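Creatinine amidohydrolase (Nostoc punctiforme PCC 73102, PDB 3NO4) probably hydrolyses carbon-nitrogen bonds in linear amides, as a metal-dependent enzyme of the creatininase superfamily. Local coordinates at residues G39-G45 against A76-I82; S46-H50 against H90-T96; S121-F125 against Y260-A266; Q182-T188 against G231-P237. One frame throughout, in Å; residues are numbered along the deposited sequence.

Contact 1: G39-G45 against A76-I82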
loop_
_atom_site.group_PDB
_atom_site.type_symbol
_atom_site.label_atom_id
_atom_site.label_comp_id
_atom_site.label_asym_id
_atom_site.label_seq_id
_atom_site.Cartn_x
_atom_site.Cartn_y
_atom_site.Cartn_z
ATOM N N GLY A 39 7.859 -27.937 -10.131
ATOM C CA GLY A 39 8.754 -26.860 -10.503
ATOM C C GLY A 39 8.277 -26.049 -11.706
ATOM O O GLY A 39 7.573 -26.551 -12.582
ATOM N N ILE A 40 8.627 -24.770 -11.703
ATOM C CA ILE A 40 8.370 -23.851 -12.791
ATOM C C ILE A 40 9.526 -22.829 -12.850
ATOM O O ILE A 40 10.053 -22.395 -11.797
ATOM C CB ILE A 40 6.978 -23.127 -12.617
ATOM C CG1 ILE A 40 6.667 -22.247 -13.825
ATOM C CG2 ILE A 40 6.942 -22.335 -11.313
ATOM C CD1 ILE A 40 5.139 -21.903 -14.030
ATOM N N ILE A 41 9.926 -22.500 -14.074
ATOM C CA ILE A 41 10.980 -21.519 -14.363
ATOM C C ILE A 41 10.292 -20.245 -14.828
ATOM O O ILE A 41 9.394 -20.318 -15.699
ATOM C CB ILE A 41 11.950 -21.999 -15.425
ATOM C CG1 ILE A 41 12.708 -23.215 -14.902
ATOM C CG2 ILE A 41 12.936 -20.866 -15.829
ATOM C CD1 ILE A 41 13.552 -23.902 -15.945
ATOM N N PHE A 42 10.617 -19.120 -14.183
ATOM C CA PHE A 42 10.290 -17.795 -14.699
ATOM C C PHE A 42 11.508 -17.068 -15.239
ATOM O O PHE A 42 12.449 -16.852 -14.481
ATOM C CB PHE A 42 9.595 -16.933 -13.650
ATOM C CG PHE A 42 8.153 -17.253 -13.519
ATOM C CD1 PHE A 42 7.241 -16.738 -14.428
ATOM C CD2 PHE A 42 7.707 -18.109 -12.522
ATOM C CE1 PHE A 42 5.898 -17.068 -14.353
ATOM C CE2 PHE A 42 6.346 -18.445 -12.413
ATOM C CZ PHE A 42 5.444 -17.929 -13.354
ATOM N N PRO A 43 11.495 -16.686 -16.539
ATOM C CA PRO A 43 12.536 -15.752 -16.969
ATOM C C PRO A 43 12.160 -14.361 -16.468
ATOM O O PRO A 43 10.985 -13.974 -16.580
ATOM C CB PRO A 43 12.504 -15.839 -18.503
ATOM C CG PRO A 43 11.428 -16.758 -18.875
ATOM C CD PRO A 43 10.625 -17.074 -17.662
ATOM N N ILE A 44 13.114 -13.654 -15.887
ATOM C CA ILE A 44 12.917 -12.279 -15.460
ATOM C C ILE A 44 14.038 -11.404 -15.979
ATOM O O ILE A 44 15.197 -11.688 -15.757
ATOM C CB ILE A 44 12.667 -12.102 -13.927
ATOM C CG1 ILE A 44 12.359 -10.627 -13.587
ATOM C CG2 ILE A 44 13.830 -12.617 -13.091
ATOM C CD1 ILE A 44 11.839 -10.401 -12.125
ATOM N N GLY A 45 13.680 -10.355 -16.705
ATOM C CA GLY A 45 14.648 -9.349 -17.142
ATOM C C GLY A 45 14.262 -7.919 -16.787
ATOM O O GLY A 45 13.917 -7.597 -15.624
ATOM N N ALA A 76 11.348 -28.785 -17.414
ATOM C CA ALA A 76 10.606 -27.795 -16.618
ATOM C C ALA A 76 9.658 -26.968 -17.487
ATOM O O ALA A 76 10.027 -26.497 -18.560
ATOM C CB ALA A 76 11.543 -26.874 -15.879
ATOM N N ILE A 77 8.458 -26.729 -16.971
ATOM C CA ILE A 77 7.527 -25.776 -17.565
ATOM C C ILE A 77 8.072 -24.355 -17.401
ATOM O O ILE A 77 8.628 -24.005 -16.338
ATOM C CB ILE A 77 6.069 -25.922 -16.993
ATOM C CG1 ILE A 77 5.035 -25.292 -17.959
ATOM C CG2 ILE A 77 5.909 -25.344 -15.573
ATOM C CD1 ILE A 77 3.638 -25.746 -17.678
ATOM N N VAL A 78 7.954 -23.548 -18.458
ATOM C CA VAL A 78 8.543 -22.196 -18.468
ATOM C C VAL A 78 7.411 -21.200 -18.568
ATOM O O VAL A 78 6.680 -21.181 -19.569
ATOM C CB VAL A 78 9.525 -22.010 -19.599
ATOM C CG1 VAL A 78 10.047 -20.538 -19.658
ATOM C CG2 VAL A 78 10.665 -23.040 -19.495
ATOM N N GLY A 79 7.250 -20.399 -17.505
ATOM C CA GLY A 79 6.245 -19.354 -17.488
ATOM C C GLY A 79 6.594 -18.159 -18.377
ATOM O O GLY A 79 7.681 -18.089 -18.914
ATOM N N PRO A 80 5.645 -17.221 -18.554
ATOM C CA PRO A 80 5.866 -16.051 -19.401
ATOM C C PRO A 80 6.890 -15.109 -18.797
ATOM O O PRO A 80 6.952 -14.984 -17.567
ATOM C CB PRO A 80 4.489 -15.379 -19.436
ATOM C CG PRO A 80 3.795 -15.851 -18.182
ATOM C CD PRO A 80 4.288 -17.233 -17.981
ATOM N N THR A 81 7.648 -14.439 -19.669
ATOM C CA THR A 81 8.768 -13.603 -19.260
ATOM C C THR A 81 8.254 -12.352 -18.506
ATOM O O THR A 81 7.252 -11.710 -18.918
ATOM C CB THR A 81 9.647 -13.212 -20.472
ATOM O OG1 THR A 81 10.091 -14.403 -21.152
ATOM C CG2 THR A 81 10.849 -12.364 -20.046
ATOM N N ILE A 82 8.898 -12.069 -17.380
ATOM C CA ILE A 82 8.693 -10.795 -16.636
ATOM C C ILE A 82 9.630 -9.790 -17.293
ATOM O O ILE A 82 10.855 -9.823 -17.085
ATOM C CB ILE A 82 8.934 -10.938 -15.136
ATOM C CG1 ILE A 82 7.937 -11.945 -14.531
ATOM C CG2 ILE A 82 8.860 -9.562 -14.387
ATOM C CD1 ILE A 82 8.286 -12.375 -13.104
#
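Ile41 and Val78 pair as parallel neighbours in the beta-alpha-beta unit made of strand 39-44, helix 58-74 and the short strand 77-78. Two backbone bonds define the register: Ile41 N donates to Ile77 O at 3.0 Å, with an N-H...O angle of 175°, and Gly79 N donates to Ile41 O at 2.8 Å. Beyond Gly79 the pairing slips by one residue, and it resumes where Ile82 N meets Pro43 O and Gly45 N meets Ile82 O. Pro43 occupies this slip. Its CB lies 3.9 Å from Thr81 OG1, a hydroxyl whose hydrogen bond goes to Glu64 on helix 58-74. One atom further, CG approaches that same OG1 to 3.5 Å. CD, which closes the ring onto the backbone N, sits 3.4 Å from Gly79 O and also touches CG1 of Val78. Away from this contact, Pro43 packs on Ala63 and Ala67, which places it against the crossover helix. Phe42 goes elsewhere: its CD1 edge faces Pro80 O, nearly in the ring plane, at 3.6 Å, and Ile97 of a second subunit packs on the same side chain. At the far end, Ile44 holds CG1 opposite its own backbone N (chi1 -175°), which brings that atom to 3.7 Å from Ile82 CG2.

Contact 2: S46-H50 against H90-T96. With NI (nickel (II) ion), chain D.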
loop_
_atom_site.group_PDB
_atom_site.type_symbol
_atom_site.label_atom_id
_atom_site.label_comp_id
_atom_site.label_asym_id
_atom_site.label_seq_id
_atom_site.Cartn_x
_atom_site.Cartn_y
_atom_site.Cartn_z
ATOM N N SER A 46 14.368 -7.059 -17.791
ATOM C CA SER A 46 14.235 -5.627 -17.632
ATOM C C SER A 46 14.104 -4.978 -18.988
ATOM O O SER A 46 14.519 -5.560 -20.011
ATOM C CB SER A 46 15.476 -5.055 -16.912
ATOM O OG SER A 46 15.248 -3.711 -16.543
ATOM N N THR A 47 13.555 -3.778 -18.991
ATOM C CA THR A 47 13.412 -2.941 -20.181
ATOM C C THR A 47 14.181 -1.664 -19.847
ATOM O O THR A 47 13.664 -0.805 -19.164
ATOM C CB THR A 47 11.926 -2.672 -20.467
ATOM O OG1 THR A 47 11.264 -3.927 -20.629
ATOM C CG2 THR A 47 11.717 -1.789 -21.731
ATOM N N GLU A 48 15.451 -1.593 -20.271
ATOM C CA GLU A 48 16.334 -0.493 -19.856
ATOM C C GLU A 48 17.428 -0.265 -20.868
ATOM O O GLU A 48 17.910 -1.220 -21.505
ATOM C CB GLU A 48 16.995 -0.815 -18.494
ATOM C CG GLU A 48 17.796 -2.138 -18.504
ATOM C CD GLU A 48 18.345 -2.538 -17.190
ATOM O OE1 GLU A 48 17.572 -2.571 -16.201
ATOM O OE2 GLU A 48 19.546 -2.860 -17.149
ATOM N N GLN A 49 17.897 0.976 -20.911
ATOM C CA GLN A 49 19.023 1.360 -21.746
ATOM C C GLN A 49 20.217 0.383 -21.605
ATOM O O GLN A 49 20.525 -0.083 -20.505
ATOM C CB GLN A 49 19.427 2.823 -21.438
ATOM C CG GLN A 49 20.125 3.020 -20.094
ATOM C CD GLN A 49 21.611 2.704 -20.117
ATOM O OE1 GLN A 49 22.224 2.538 -21.200
ATOM N NE2 GLN A 49 22.181 2.526 -18.935
ATOM N N HIS A 50 20.836 0.045 -22.719
ATOM C CA HIS A 50 22.106 -0.715 -22.743
ATOM C C HIS A 50 23.142 -0.040 -23.667
ATOM O O HIS A 50 23.801 -0.668 -24.459
ATOM C CB HIS A 50 21.816 -2.158 -23.143
ATOM C CG HIS A 50 21.436 -3.026 -22.001
ATOM N ND1 HIS A 50 20.178 -3.026 -21.440
ATOM C CD2 HIS A 50 22.154 -3.957 -21.326
ATOM C CE1 HIS A 50 20.146 -3.901 -20.452
ATOM N NE2 HIS A 50 21.330 -4.473 -20.356
ATOM N N HIS A 90 18.024 3.607 -14.360
ATOM C CA HIS A 90 18.149 3.812 -15.816
ATOM C C HIS A 90 17.072 4.725 -16.427
ATOM O O HIS A 90 17.027 4.896 -17.661
ATOM C CB HIS A 90 18.101 2.461 -16.533
ATOM C CG HIS A 90 19.225 1.553 -16.173
ATOM N ND1 HIS A 90 20.527 1.805 -16.544
ATOM C CD2 HIS A 90 19.250 0.415 -15.435
ATOM C CE1 HIS A 90 21.298 0.833 -16.087
ATOM N NE2 HIS A 90 20.551 -0.016 -15.401
ATOM N N THR A 91 16.232 5.341 -15.598
ATOM C CA THR A 91 15.074 6.110 -16.094
ATOM C C THR A 91 15.412 7.504 -16.701
ATOM O O THR A 91 14.548 8.117 -17.309
ATOM C CB THR A 91 13.959 6.247 -15.028
ATOM O OG1 THR A 91 14.433 7.001 -13.917
ATOM C CG2 THR A 91 13.536 4.870 -14.528
ATOM N N ALA A 92 16.656 7.976 -16.603
ATOM C CA ALA A 92 17.054 9.216 -17.262
ATOM C C ALA A 92 17.381 9.000 -18.743
ATOM O O ALA A 92 17.659 9.981 -19.442
ATOM C CB ALA A 92 18.222 9.886 -16.533
ATOM N N PHE A 93 17.335 7.741 -19.209
ATOM C CA PHE A 93 17.426 7.400 -20.631
ATOM C C PHE A 93 16.041 6.999 -21.176
ATOM O O PHE A 93 15.375 6.158 -20.583
ATOM C CB PHE A 93 18.420 6.252 -20.822
ATOM C CG PHE A 93 19.820 6.604 -20.409
ATOM C CD1 PHE A 93 20.236 6.444 -19.101
ATOM C CD2 PHE A 93 20.734 7.042 -21.337
ATOM C CE1 PHE A 93 21.549 6.749 -18.726
ATOM C CE2 PHE A 93 22.049 7.375 -20.966
ATOM C CZ PHE A 93 22.448 7.221 -19.660
ATOM N N PRO A 94 15.619 7.558 -22.327
ATOM C CA PRO A 94 14.289 7.252 -22.870
ATOM C C PRO A 94 14.168 5.800 -23.341
ATOM O O PRO A 94 15.101 5.224 -23.979
ATOM C CB PRO A 94 14.156 8.234 -24.030
ATOM C CG PRO A 94 15.595 8.434 -24.499
ATOM C CD PRO A 94 16.410 8.400 -23.258
ATOM N N GLY A 95 13.008 5.226 -23.049
ATOM C CA GLY A 95 12.715 3.840 -23.362
ATOM C C GLY A 95 12.877 2.882 -22.214
ATOM O O GLY A 95 12.451 1.756 -22.317
ATOM N N THR A 96 13.516 3.311 -21.136
ATOM C CA THR A 96 13.564 2.523 -19.918
ATOM C C THR A 96 12.137 2.487 -19.329
ATOM O O THR A 96 11.415 3.510 -19.331
ATOM C CB THR A 96 14.542 3.126 -18.894
ATOM O OG1 THR A 96 15.855 3.075 -19.452
ATOM C CG2 THR A 96 14.469 2.424 -17.499
HETATM NI NI NI D . 21.941 -5.976 -18.898
HETATM O O HOH W 1 23.271 -5.183 -17.532
#
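Gln49 NE2 donates to His90 ND1 at 3.0 Å, tying the nickel-site loop 46-50 to a pair of consecutive beta turns, type I over 90-93 and type II over 93-96. The N-H...N angle of 147° shows the bond to be bent, and the amide nitrogen also stands 27° out of the imidazole plane; the same nitrogen also donates to Gly231 O, and OE1 of this amide accepts from Gly51 N. A second link runs from Gln49 N to Thr96 OG1 at 3.3 Å, and that hydroxyl in turn donates to His90 O at 2.8 Å. His90 O accepts Phe93 N as well, from the opposite face of its carbonyl plane. Within the loop, His50 ND1 donates to Glu48 O at 2.9 Å. This steadies the ring whose NE2 binds nickel at 2.2 Å, a site completed by water, Asp59 and Glu191. Further out, the carboxylate carbon CD of Glu48 lies 3.6 Å from His90 CD2. A leucine in place of His90 would probably leave Gln49 NE2 with Gly231 O alone of its two acceptors, and the Glu48 carboxylate against an apolar neighbour. Trp27 of a second subunit meets Phe93 edge-to-face. The Gln49 chain folds back at chi2 (82°), laying its amide over one face of Phe93, with CG 3.6 Å from CD1 of that ring.

Contact 3: S121-F125 against Y260-A266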
loop_
_atom_site.group_PDB
_atom_site.type_symbol
_atom_site.label_atom_id
_atom_site.label_comp_id
_atom_site.label_asym_id
_atom_site.label_seq_id
_atom_site.Cartn_x
_atom_site.Cartn_y
_atom_site.Cartn_z
ATOM N N SER A 121 5.563 -25.624 -6.194
ATOM C CA SER A 121 6.327 -25.319 -4.993
ATOM C C SER A 121 7.838 -25.031 -5.187
ATOM O O SER A 121 8.501 -24.617 -4.239
ATOM C CB SER A 121 6.105 -26.450 -3.981
ATOM O OG SER A 121 6.751 -27.618 -4.399
ATOM N N LYS A 122 8.358 -25.225 -6.392
ATOM C CA LYS A 122 9.732 -24.893 -6.707
ATOM C C LYS A 122 9.720 -23.844 -7.804
ATOM O O LYS A 122 9.468 -24.174 -8.965
ATOM C CB LYS A 122 10.464 -26.164 -7.128
ATOM C CG LYS A 122 10.594 -27.218 -6.003
ATOM C CD LYS A 122 11.827 -26.973 -5.127
ATOM C CE LYS A 122 12.160 -28.187 -4.243
ATOM N NZ LYS A 122 13.433 -27.982 -3.477
ATOM N N PHE A 123 9.974 -22.584 -7.420
ATOM C CA PHE A 123 9.989 -21.439 -8.328
ATOM C C PHE A 123 11.427 -20.974 -8.599
ATOM O O PHE A 123 12.103 -20.437 -7.685
ATOM C CB PHE A 123 9.173 -20.290 -7.751
ATOM C CG PHE A 123 7.742 -20.594 -7.616
ATOM C CD1 PHE A 123 7.266 -21.325 -6.507
ATOM C CD2 PHE A 123 6.834 -20.163 -8.559
ATOM C CE1 PHE A 123 5.928 -21.611 -6.367
ATOM C CE2 PHE A 123 5.486 -20.467 -8.435
ATOM C CZ PHE A 123 5.029 -21.174 -7.328
ATOM N N TYR A 124 11.901 -21.224 -9.815
ATOM C CA TYR A 124 13.299 -20.931 -10.246
ATOM C C TYR A 124 13.272 -19.744 -11.208
ATOM O O TYR A 124 12.755 -19.868 -12.345
ATOM C CB TYR A 124 13.884 -22.176 -10.917
ATOM C CG TYR A 124 15.373 -22.189 -11.089
ATOM C CD1 TYR A 124 16.209 -22.348 -10.001
ATOM C CD2 TYR A 124 15.961 -22.078 -12.356
ATOM C CE1 TYR A 124 17.591 -22.403 -10.152
ATOM C CE2 TYR A 124 17.344 -22.137 -12.513
ATOM C CZ TYR A 124 18.146 -22.287 -11.396
ATOM O OH TYR A 124 19.499 -22.343 -11.521
ATOM N N PHE A 125 13.660 -18.571 -10.706
ATOM C CA PHE A 125 13.660 -17.332 -11.477
ATOM C C PHE A 125 15.023 -17.205 -12.138
ATOM O O PHE A 125 16.022 -17.028 -11.433
ATOM C CB PHE A 125 13.426 -16.101 -10.618
ATOM C CG PHE A 125 12.026 -16.011 -10.084
ATOM C CD1 PHE A 125 11.643 -16.759 -8.981
ATOM C CD2 PHE A 125 11.069 -15.248 -10.743
ATOM C CE1 PHE A 125 10.267 -16.678 -8.486
ATOM C CE2 PHE A 125 9.736 -15.177 -10.260
ATOM C CZ PHE A 125 9.366 -15.901 -9.135
ATOM N N TYR A 260 18.907 -25.826 -11.802
ATOM C CA TYR A 260 17.482 -26.117 -11.689
ATOM C C TYR A 260 17.242 -27.531 -11.155
ATOM O O TYR A 260 16.381 -27.728 -10.288
ATOM C CB TYR A 260 16.765 -25.946 -13.028
ATOM C CG TYR A 260 15.334 -26.379 -12.949
ATOM C CD1 TYR A 260 14.381 -25.531 -12.431
ATOM C CD2 TYR A 260 14.940 -27.697 -13.307
ATOM C CE1 TYR A 260 13.058 -25.931 -12.322
ATOM C CE2 TYR A 260 13.607 -28.099 -13.172
ATOM C CZ TYR A 260 12.689 -27.218 -12.707
ATOM O OH TYR A 260 11.372 -27.578 -12.569
ATOM N N LEU A 261 17.968 -28.506 -11.702
ATOM C CA LEU A 261 17.785 -29.902 -11.300
ATOM C C LEU A 261 18.178 -30.085 -9.819
ATOM O O LEU A 261 17.439 -30.739 -9.076
ATOM C CB LEU A 261 18.535 -30.883 -12.196
ATOM C CG LEU A 261 17.975 -31.081 -13.625
ATOM C CD1 LEU A 261 18.950 -31.930 -14.466
ATOM C CD2 LEU A 261 16.545 -31.658 -13.688
ATOM N N GLU A 262 19.288 -29.470 -9.399
ATOM C CA GLU A 262 19.692 -29.486 -7.977
ATOM C C GLU A 262 18.635 -28.862 -7.076
ATOM O O GLU A 262 18.314 -29.406 -6.046
ATOM C CB GLU A 262 21.064 -28.818 -7.751
ATOM C CG GLU A 262 22.255 -29.646 -8.295
ATOM C CD GLU A 262 23.636 -28.941 -8.174
ATOM O OE1 GLU A 262 23.679 -27.749 -7.748
ATOM O OE2 GLU A 262 24.672 -29.592 -8.511
ATOM N N PHE A 263 18.085 -27.730 -7.497
ATOM C CA PHE A 263 16.971 -27.053 -6.801
ATOM C C PHE A 263 15.728 -27.918 -6.699
ATOM O O PHE A 263 15.291 -28.201 -5.584
ATOM C CB PHE A 263 16.652 -25.715 -7.497
ATOM C CG PHE A 263 15.486 -24.953 -6.903
ATOM C CD1 PHE A 263 15.444 -24.669 -5.539
ATOM C CD2 PHE A 263 14.454 -24.487 -7.713
ATOM C CE1 PHE A 263 14.389 -23.955 -4.997
ATOM C CE2 PHE A 263 13.397 -23.736 -7.173
ATOM C CZ PHE A 263 13.368 -23.486 -5.806
ATOM N N VAL A 264 15.190 -28.365 -7.844
ATOM C CA VAL A 264 13.927 -29.120 -7.871
ATOM C C VAL A 264 14.049 -30.469 -7.126
ATOM O O VAL A 264 13.083 -30.918 -6.526
ATOM C CB VAL A 264 13.355 -29.283 -9.329
ATOM C CG1 VAL A 264 14.044 -30.428 -10.084
ATOM C CG2 VAL A 264 11.848 -29.489 -9.294
ATOM N N ASN A 265 15.231 -31.074 -7.159
ATOM C CA ASN A 265 15.457 -32.357 -6.497
ATOM C C ASN A 265 15.802 -32.255 -5.014
ATOM O O ASN A 265 15.683 -33.253 -4.324
ATOM C CB ASN A 265 16.494 -33.211 -7.243
ATOM C CG ASN A 265 16.023 -33.611 -8.654
ATOM O OD1 ASN A 265 16.821 -33.673 -9.584
ATOM N ND2 ASN A 265 14.734 -33.881 -8.804
ATOM N N ALA A 266 16.193 -31.071 -4.542
ATOM C CA ALA A 266 16.492 -30.850 -3.120
ATOM C C ALA A 266 15.217 -30.914 -2.243
ATOM O O ALA A 266 14.094 -30.682 -2.720
ATOM C CB ALA A 266 17.208 -29.512 -2.925
#
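Lys122 lays its CD over one face of the Phe263 ring, 4.0 Å from the centroid, a CH-pi contact where the C-terminal helix packs on the parallel sheet of this alpha/beta fold. Strand 122-125 and helix segment 260-265 run nearly antiparallel, at 158°, with their axes 8.9 Å apart at closest approach. The lysine chain bends at chi2 (-86°), and beyond the bend it climbs to the helix end. There NZ donates to Phe263 O at 2.8 Å and to Ala266 O at 2.9 Å, and it has a further partner in Gln159 OE1 on the neighbouring strand. Phe263 O also accepts Ala266 N, which arrives from the other face of the carbonyl plane, so two bonds grip it. Carbonyls gathered at a helix C-terminus probably stabilise the ammonium charge. Two residues along the strand, Tyr124 completes an aromatic cluster with Tyr260 and Phe263. Tyr260 turns its edge to the Tyr124 face in an offset edge-to-face pair, planes at 78°, and its CA sits over the same ring. Phe263 meets Tyr124 at a slant, neither stacked nor edge-on, its CD2 3.6 Å from Tyr124 CD1. Tyr219 of a third subunit packs on Phe263. Tyr260 CD1 lies 3.7 Å from Tyr124 CB, and that CB is near the plane of the Tyr260 ring.

Contact 4: Q182-T188 against G231-P237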
loop_
_atom_site.group_PDB
_atom_site.type_symbol
_atom_site.label_atom_id
_atom_site.label_comp_id
_atom_site.label_asym_id
_atom_site.label_seq_id
_atom_site.Cartn_x
_atom_site.Cartn_y
_atom_site.Cartn_z
ATOM N N GLN A 182 37.609 -5.107 -20.169
ATOM C CA GLN A 182 36.591 -4.399 -20.968
ATOM C C GLN A 182 35.195 -5.057 -20.928
ATOM O O GLN A 182 34.297 -4.618 -21.635
ATOM C CB GLN A 182 37.056 -4.238 -22.420
ATOM C CG GLN A 182 38.247 -3.307 -22.605
ATOM C CD GLN A 182 38.570 -3.114 -24.072
ATOM O OE1 GLN A 182 37.945 -2.329 -24.775
ATOM N NE2 GLN A 182 39.499 -3.866 -24.545
ATOM N N GLU A 183 34.989 -6.076 -20.093
ATOM C CA GLU A 183 33.648 -6.637 -19.895
ATOM C C GLU A 183 32.747 -5.620 -19.211
ATOM O O GLU A 183 31.585 -5.461 -19.605
ATOM C CB GLU A 183 33.703 -7.959 -19.102
ATOM C CG GLU A 183 32.368 -8.539 -18.554
ATOM C CD GLU A 183 31.399 -9.087 -19.605
ATOM O OE1 GLU A 183 31.711 -9.068 -20.840
ATOM O OE2 GLU A 183 30.300 -9.531 -19.165
ATOM N N GLY A 184 33.270 -4.956 -18.176
ATOM C CA GLY A 184 32.490 -3.979 -17.395
ATOM C C GLY A 184 31.305 -4.553 -16.639
ATOM O O GLY A 184 31.254 -5.770 -16.395
ATOM N N SER A 185 30.365 -3.672 -16.258
ATOM C CA SER A 185 29.256 -3.984 -15.366
ATOM C C SER A 185 27.872 -3.824 -15.994
ATOM O O SER A 185 26.939 -4.356 -15.457
ATOM C CB SER A 185 29.233 -3.040 -14.135
ATOM O OG SER A 185 30.433 -3.029 -13.462
ATOM N N HIS A 186 27.744 -2.994 -17.034
ATOM C CA HIS A 186 26.482 -2.756 -17.712
ATOM C C HIS A 186 26.723 -2.469 -19.204
ATOM O O HIS A 186 27.680 -1.792 -19.567
ATOM C CB HIS A 186 25.694 -1.612 -17.021
ATOM C CG HIS A 186 24.374 -1.353 -17.669
ATOM N ND1 HIS A 186 23.271 -2.138 -17.441
ATOM C CD2 HIS A 186 24.016 -0.470 -18.628
ATOM C CE1 HIS A 186 22.271 -1.705 -18.195
ATOM N NE2 HIS A 186 22.691 -0.684 -18.915
ATOM N N ALA A 187 25.845 -3.015 -20.047
ATOM C CA ALA A 187 25.998 -3.036 -21.498
ATOM C C ALA A 187 27.299 -3.782 -21.796
ATOM O O ALA A 187 28.173 -3.257 -22.458
ATOM C CB ALA A 187 25.976 -1.604 -22.096
ATOM N N THR A 188 27.417 -4.981 -21.228
ATOM C CA THR A 188 28.645 -5.750 -21.272
ATOM C C THR A 188 28.756 -6.441 -22.644
ATOM O O THR A 188 27.736 -6.785 -23.232
ATOM C CB THR A 188 28.732 -6.847 -20.177
ATOM O OG1 THR A 188 27.760 -7.872 -20.424
ATOM C CG2 THR A 188 28.584 -6.278 -18.774
ATOM N N GLY A 231 25.476 5.514 -21.027
ATOM C CA GLY A 231 24.737 4.450 -20.354
ATOM C C GLY A 231 25.526 3.204 -20.041
ATOM O O GLY A 231 25.054 2.371 -19.296
ATOM N N ARG A 232 26.716 3.072 -20.623
ATOM C CA ARG A 232 27.620 1.959 -20.334
ATOM C C ARG A 232 28.314 2.156 -18.995
ATOM O O ARG A 232 28.664 3.270 -18.644
ATOM C CB ARG A 232 28.732 1.865 -21.383
ATOM C CG ARG A 232 28.297 1.519 -22.803
ATOM C CD ARG A 232 29.552 1.374 -23.680
ATOM N NE ARG A 232 30.113 2.684 -24.062
ATOM C CZ ARG A 232 31.350 2.913 -24.506
ATOM N NH1 ARG A 232 32.257 1.945 -24.594
ATOM N NH2 ARG A 232 31.689 4.147 -24.886
HETATM N N MSE A 233 28.557 1.059 -18.283
HETATM C CA MSE A 233 29.470 1.035 -17.136
HETATM C C MSE A 233 30.660 0.118 -17.459
HETATM O O MSE A 233 30.547 -1.095 -17.414
HETATM C CB MSE A 233 28.748 0.534 -15.893
HETATM C CG MSE A 233 27.540 1.393 -15.439
HETATM SE SE MSE A 233 26.576 0.449 -14.025
HETATM C CE MSE A 233 27.910 0.786 -12.626
ATOM N N GLY A 234 31.780 0.730 -17.818
ATOM C CA GLY A 234 33.073 0.066 -17.896
ATOM C C GLY A 234 33.306 -0.841 -19.090
ATOM O O GLY A 234 34.373 -1.500 -19.174
ATOM N N SER A 235 32.367 -0.834 -20.037
ATOM C CA SER A 235 32.204 -1.925 -20.965
ATOM C C SER A 235 32.552 -1.497 -22.378
ATOM O O SER A 235 32.364 -0.312 -22.736
ATOM C CB SER A 235 30.777 -2.468 -20.898
ATOM O OG SER A 235 29.827 -1.531 -21.322
ATOM N N ASN A 236 33.079 -2.448 -23.142
ATOM C CA ASN A 236 33.248 -2.309 -24.572
ATOM C C ASN A 236 32.382 -3.345 -25.277
ATOM O O ASN A 236 32.890 -4.383 -25.747
ATOM C CB ASN A 236 34.716 -2.414 -24.993
ATOM C CG ASN A 236 34.929 -2.067 -26.456
ATOM O OD1 ASN A 236 33.976 -1.790 -27.182
ATOM N ND2 ASN A 236 36.179 -2.106 -26.898
ATOM N N PRO A 237 31.074 -3.044 -25.417
ATOM C CA PRO A 237 30.197 -3.989 -26.137
ATOM C C PRO A 237 30.499 -4.181 -27.613
ATOM O O PRO A 237 30.019 -5.143 -28.193
ATOM C CB PRO A 237 28.782 -3.414 -25.914
ATOM C CG PRO A 237 29.014 -1.964 -25.706
ATOM C CD PRO A 237 30.315 -1.868 -24.947
HETATM O O HOH W 2 32.063 -1.151 -14.471
#
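The His186 ring presents its CD2 edge to Gly231 O, which lies near the ring plane at 3.1 Å. His90 stacks on this imidazole, His50 meets it at an incline, and NE2 of His186 is hydrogen-bonded to Gln49 O. A second pair of flat groups, the amides of Gln182 and Asn236, run side by side with their planes 36° apart. Asn236 ND2 donates to Gln182 OE1 at 2.8 Å; the acceptor lies in the Asn236 amide plane, but the donor is tilted 32° from the carbonyl plane of Gln182. With Asn236 replaced by alanine, Gln182 OE1 would probably lose this donor and its amide be freer to swing, although the backbone bond from Asn236 N to Gln182 O could remain. Between these ends the two loops form a classic beta bulge: Ser185 and His186 both face Met233. Ser185 N donates to Met233 O at 2.8 Å, His186 N reaches the same oxygen weakly, and Met233 N returns a bond to His186 O. Met233 is present as selenomethionine, and its SE touches His186 CB at 3.7 Å. Ser235 OG lies 2.8 Å from His186 O and 2.6 Å from Ala187 O.

Two groupings emerge from the distances. Contacts 1 and 3 share the parallel sheet, their centres about 12 Å apart: strands 39-44 and 122-127 are neighbours, Phe42 N lying 2.9 Å from Tyr124 O, and the Tyr260 hydroxyl packs on Gly39 and Ala76. Contacts 2 and 4, centres about 15 Å apart, gather at the nickel site, where His50 O lies 3.3 Å from Ala187 CB. The His186 side chain comes within about 4 Å of the metal but is not one of its ligands. Segment 46-50 follows directly on 39-45, so the strand of contact 1 delivers the metal loop. Contacts 3 and 4, with centres about 31 Å apart, do not touch.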